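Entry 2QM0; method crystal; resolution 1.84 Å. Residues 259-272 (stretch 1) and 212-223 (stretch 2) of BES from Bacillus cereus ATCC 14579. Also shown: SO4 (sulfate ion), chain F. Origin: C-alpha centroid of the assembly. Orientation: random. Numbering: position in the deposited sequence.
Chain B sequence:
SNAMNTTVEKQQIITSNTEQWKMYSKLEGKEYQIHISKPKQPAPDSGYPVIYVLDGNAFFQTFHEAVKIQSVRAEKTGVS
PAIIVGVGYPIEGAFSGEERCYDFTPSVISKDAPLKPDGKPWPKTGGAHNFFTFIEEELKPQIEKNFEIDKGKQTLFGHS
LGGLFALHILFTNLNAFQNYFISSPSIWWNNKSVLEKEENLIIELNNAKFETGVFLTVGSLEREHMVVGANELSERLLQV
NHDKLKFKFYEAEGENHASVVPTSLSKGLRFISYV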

# COMPACT_ATOMS: atom_id res chain seq x y z
N SER B 259 -3.77 4.79 8.39
CA SER B 259 -2.99 3.57 8.22
C SER B 259 -3.86 2.34 8.04
O SER B 259 -3.36 1.28 7.65
CB SER B 259 -1.99 3.38 9.38
OG SER B 259 -2.67 3.00 10.59
N VAL B 260 -5.17 2.48 8.31
CA VAL B 260 -6.08 1.35 8.13
C VAL B 260 -6.12 0.80 6.69
O VAL B 260 -6.25 -0.42 6.48
CB VAL B 260 -7.49 1.60 8.72
CG1 VAL B 260 -8.11 2.79 8.13
CG2 VAL B 260 -8.42 0.34 8.59
N VAL B 261 -6.01 1.66 5.70
CA VAL B 261 -6.10 1.22 4.31
C VAL B 261 -5.07 0.12 3.92
O VAL B 261 -5.50 -1.00 3.57
CB VAL B 261 -6.17 2.44 3.34
CG1 VAL B 261 -6.04 1.97 1.85
CG2 VAL B 261 -7.51 3.19 3.52
N PRO B 262 -3.73 0.42 3.98
CA PRO B 262 -2.71 -0.59 3.64
C PRO B 262 -2.82 -1.82 4.52
O PRO B 262 -2.72 -2.97 4.02
CB PRO B 262 -1.38 0.19 3.75
CG PRO B 262 -1.70 1.37 4.76
CD PRO B 262 -3.13 1.72 4.30
N THR B 263 -3.12 -1.62 5.81
CA THR B 263 -3.21 -2.73 6.75
C THR B 263 -4.33 -3.71 6.36
O THR B 263 -4.12 -4.93 6.39
CB THR B 263 -3.40 -2.25 8.24
OG1 THR B 263 -2.38 -1.28 8.58
CG2 THR B 263 -3.34 -3.46 9.21
N SER B 264 -5.50 -3.17 6.06
CA SER B 264 -6.71 -3.98 5.73
C SER B 264 -6.83 -4.33 4.24
O SER B 264 -7.72 -5.10 3.83
CB SER B 264 -7.95 -3.21 6.19
OG SER B 264 -8.29 -2.32 5.11
N LEU B 265 -5.89 -3.81 3.43
CA LEU B 265 -5.97 -3.94 1.98
C LEU B 265 -6.14 -5.40 1.55
O LEU B 265 -7.05 -5.71 0.77
CB LEU B 265 -4.69 -3.42 1.33
CG LEU B 265 -4.66 -3.47 -0.24
CD1 LEU B 265 -5.82 -2.73 -0.90
CD2 LEU B 265 -3.35 -2.99 -0.83
N SER B 266 -5.25 -6.27 2.04
CA SER B 266 -5.18 -7.66 1.54
C SER B 266 -6.40 -8.49 1.96
O SER B 266 -6.94 -9.25 1.17
CB SER B 266 -3.88 -8.32 1.97
OG SER B 266 -2.75 -7.58 1.50
N LYS B 267 -6.81 -8.35 3.22
CA LYS B 267 -8.11 -8.86 3.71
C LYS B 267 -9.25 -8.44 2.76
O LYS B 267 -10.08 -9.27 2.31
CB LYS B 267 -8.29 -8.34 5.15
CG LYS B 267 -9.31 -9.07 6.00
CD LYS B 267 -9.37 -8.48 7.41
CE LYS B 267 -8.08 -8.79 8.19
NZ LYS B 267 -8.22 -10.16 8.78
N GLY B 268 -9.26 -7.16 2.40
CA GLY B 268 -10.24 -6.62 1.48
C GLY B 268 -10.19 -7.25 0.11
O GLY B 268 -11.21 -7.60 -0.44
N LEU B 269 -8.99 -7.40 -0.44
CA LEU B 269 -8.80 -8.02 -1.78
C LEU B 269 -9.22 -9.49 -1.79
O LEU B 269 -9.80 -9.97 -2.77
CB LEU B 269 -7.33 -7.87 -2.25
CG LEU B 269 -6.81 -6.45 -2.53
CD1 LEU B 269 -5.28 -6.44 -2.81
CD2 LEU B 269 -7.56 -5.83 -3.67
N ARG B 270 -8.92 -10.21 -0.72
CA ARG B 270 -9.33 -11.60 -0.63
C ARG B 270 -10.86 -11.65 -0.60
O ARG B 270 -11.46 -12.47 -1.28
CB ARG B 270 -8.75 -12.26 0.62
CG ARG B 270 -7.21 -12.51 0.54
CD ARG B 270 -6.76 -13.40 1.71
NE ARG B 270 -6.86 -12.78 3.05
CZ ARG B 270 -5.94 -11.98 3.59
NH1 ARG B 270 -4.87 -11.61 2.89
NH2 ARG B 270 -6.13 -11.51 4.83
N PHE B 271 -11.47 -10.72 0.12
CA PHE B 271 -12.94 -10.73 0.30
C PHE B 271 -13.68 -10.46 -1.00
O PHE B 271 -14.73 -11.06 -1.25
CB PHE B 271 -13.38 -9.70 1.35
CG PHE B 271 -14.86 -9.72 1.65
CD1 PHE B 271 -15.41 -10.73 2.48
CD2 PHE B 271 -15.71 -8.78 1.10
CE1 PHE B 271 -16.80 -10.76 2.73
CE2 PHE B 271 -17.11 -8.80 1.37
CZ PHE B 271 -17.64 -9.79 2.18
N ILE B 272 -13.15 -9.54 -1.81
CA ILE B 272 -13.81 -9.11 -3.05
C ILE B 272 -13.46 -9.97 -4.27
O ILE B 272 -14.00 -9.75 -5.34
CB ILE B 272 -13.49 -7.65 -3.41
CG1 ILE B 272 -11.99 -7.52 -3.79
CG2 ILE B 272 -14.00 -6.69 -2.31
CD1 ILE B 272 -11.67 -6.32 -4.54
S SO4 F . -9.14 -13.14 6.25
O1 SO4 F . -9.25 -12.92 4.80
O2 SO4 F . -7.89 -12.59 6.82
O3 SO4 F . -10.25 -12.49 6.98
O4 SO4 F . -9.18 -14.59 6.52
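Stretch 2, residues 212-223: TGVFLTVGSLER

Stretch 2 runs as an extended β-strand from Thr-212 to Gly-219 and packs against the helix that begins at Val-260 in stretch 1. The strand and helix axes approach to 8.7 Å, and their N-to-C directions make an angle of 146°, so the two elements run roughly antiparallel but distinctly skewed. The register follows from this direction: the beginning of the helix meets the end of the strand. The CA atoms of Val-260 and Gly-219 are 5.3 Å apart, those of Ser-264 and Thr-217 7.3 Å, and those of Gly-268 and Phe-215 6.5 Å. Helical steps of four residues are thus matched by strand steps of two, the spacing at which alternate strand residues face the same way. Phe-215 and Thr-217 direct their CA-to-CB bonds toward the helix, whereas those of Val-214 and Val-218 point away. Beyond the strand, Gly-219 to Glu-222 form a type I β-turn, closed by the backbone hydrogen bond from Glu-222 N to Gly-219 O (3.2 Å), and Arg-223 takes the N-cap position of a following helix.

No hydrogen bond crosses between the stretches; they meet through van der Waals contact, burying 441 Å² summed over both sides. At the start of the helix, Val-260 (chi1 p) places CG2 3.4 Å from Thr-217 OG1 and 3.9 Å from Gly-219 N. Its CG1 lies 3.9 Å from Glu-222 OE2, a carboxylate oxygen that accepts a hydrogen bond from Gly-219 N (2.9 Å) and so ties the turn back onto the strand end. One helical turn on, Ser-264 CB rests 3.6 Å from Thr-217 OG1. The Ser-264 hydroxyl is turned to its own helix, where OG donates to Val-260 O at 3.1 Å.

Phe-215 has the largest covered area in the contact, 106 Å². With chi1 t, its ring extends to the helix and lies obliquely to its neighbours there: CE2 is 3.6 Å from Gly-268 CA and 3.8 Å from Ser-264 O, while CZ is 3.9 Å from Lys-267 CD. Gly-268 allows this close approach, since a CB in ideal position would stand a tight 3.4 Å from Phe-215 CE2. Lys-267 sets out toward the strand, but its end leads away, and NZ donates to sulfate O2 at 3.1 Å. The same ion, probably from the crystallisation liquor, is held by Arg-270 through NE to O1 (3.0 Å) and NH2 to O2 (2.9 Å).

Near the other end of the helix, Phe-271 (chi1 t) reaches across to the early strand. Its ring meets the strand backbone with an edge, CE2 lying 3.4 Å from Val-214 N and 3.7 Å from Gly-213 C. Phe-271 CD2 also makes an apolar contact with Phe-215 CB at 3.7 Å. Gly-213 leaves room for the ring: an ideal CB there would point toward the helix and come within 3.2 Å of Phe-271 CE2.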

# COMPACT_ATOMS: atom_id res chain seq x y z
N THR B 212 -24.04 -9.62 -3.15
CA THR B 212 -23.28 -8.39 -2.97
C THR B 212 -22.35 -8.51 -1.76
O THR B 212 -22.79 -8.82 -0.64
CB THR B 212 -24.26 -7.19 -2.87
OG1 THR B 212 -24.89 -7.01 -4.14
CG2 THR B 212 -23.55 -5.90 -2.45
N GLY B 213 -21.06 -8.24 -1.98
CA GLY B 213 -20.06 -8.30 -0.91
C GLY B 213 -19.85 -6.90 -0.32
O GLY B 213 -19.71 -5.95 -1.06
N VAL B 214 -19.82 -6.79 1.00
CA VAL B 214 -19.55 -5.52 1.70
C VAL B 214 -18.48 -5.77 2.79
O VAL B 214 -18.69 -6.57 3.74
CB VAL B 214 -20.80 -4.89 2.35
CG1 VAL B 214 -20.43 -3.56 3.08
CG2 VAL B 214 -21.91 -4.61 1.30
N PHE B 215 -17.31 -5.13 2.61
CA PHE B 215 -16.23 -5.17 3.58
C PHE B 215 -16.11 -3.77 4.19
O PHE B 215 -15.91 -2.78 3.46
CB PHE B 215 -14.93 -5.59 2.88
CG PHE B 215 -13.74 -5.69 3.78
CD1 PHE B 215 -13.72 -6.61 4.82
CD2 PHE B 215 -12.64 -4.88 3.57
CE1 PHE B 215 -12.57 -6.70 5.67
CE2 PHE B 215 -11.51 -4.97 4.39
CZ PHE B 215 -11.48 -5.87 5.45
N LEU B 216 -16.29 -3.71 5.51
CA LEU B 216 -16.30 -2.48 6.31
C LEU B 216 -15.10 -2.57 7.29
O LEU B 216 -14.89 -3.60 7.97
CB LEU B 216 -17.65 -2.35 7.07
CG LEU B 216 -17.75 -1.21 8.11
CD1 LEU B 216 -17.63 0.18 7.42
CD2 LEU B 216 -19.01 -1.23 9.07
N THR B 217 -14.31 -1.50 7.39
CA THR B 217 -13.12 -1.50 8.21
C THR B 217 -12.97 -0.14 8.94
O THR B 217 -13.54 0.88 8.54
CB THR B 217 -11.85 -1.92 7.37
OG1 THR B 217 -10.71 -2.19 8.21
CG2 THR B 217 -11.52 -0.82 6.39
N VAL B 218 -12.30 -0.18 10.08
CA VAL B 218 -11.97 1.05 10.83
C VAL B 218 -10.70 0.76 11.61
O VAL B 218 -10.42 -0.39 11.92
CB VAL B 218 -13.15 1.52 11.74
CG1 VAL B 218 -13.40 0.54 12.89
CG2 VAL B 218 -12.91 2.96 12.28
N GLY B 219 -9.91 1.78 11.90
CA GLY B 219 -8.71 1.59 12.74
C GLY B 219 -9.12 1.75 14.20
O GLY B 219 -9.92 2.65 14.52
N SER B 220 -8.62 0.87 15.07
CA SER B 220 -9.02 0.87 16.51
C SER B 220 -8.64 2.16 17.22
O SER B 220 -9.31 2.53 18.16
CB SER B 220 -8.46 -0.32 17.29
OG SER B 220 -7.11 -0.07 17.67
N LEU B 221 -7.62 2.87 16.74
CA LEU B 221 -7.19 4.13 17.36
C LEU B 221 -7.76 5.39 16.74
O LEU B 221 -7.29 6.50 17.04
CB LEU B 221 -5.66 4.24 17.41
CG LEU B 221 -4.93 3.02 17.96
CD1 LEU B 221 -3.43 3.28 17.88
CD2 LEU B 221 -5.35 2.73 19.43
N GLU B 222 -8.76 5.25 15.87
CA GLU B 222 -9.47 6.40 15.31
C GLU B 222 -10.27 7.14 16.40
O GLU B 222 -10.30 6.69 17.56
CB GLU B 222 -10.34 5.97 14.11
CG GLU B 222 -9.48 5.59 12.93
CD GLU B 222 -10.25 5.53 11.62
OE1 GLU B 222 -10.89 6.54 11.26
OE2 GLU B 222 -10.18 4.48 10.96
N ARG B 223 -10.84 8.30 16.06
CA ARG B 223 -11.64 9.05 17.00
C ARG B 223 -12.75 8.18 17.52
O ARG B 223 -13.36 7.43 16.77
CB ARG B 223 -12.26 10.30 16.36
CG ARG B 223 -11.42 11.53 16.48
CD ARG B 223 -12.17 12.79 16.05
NE ARG B 223 -11.24 13.71 15.40
CZ ARG B 223 -10.44 14.55 16.04
NH1 ARG B 223 -10.45 14.63 17.38
NH2 ARG B 223 -9.61 15.31 15.35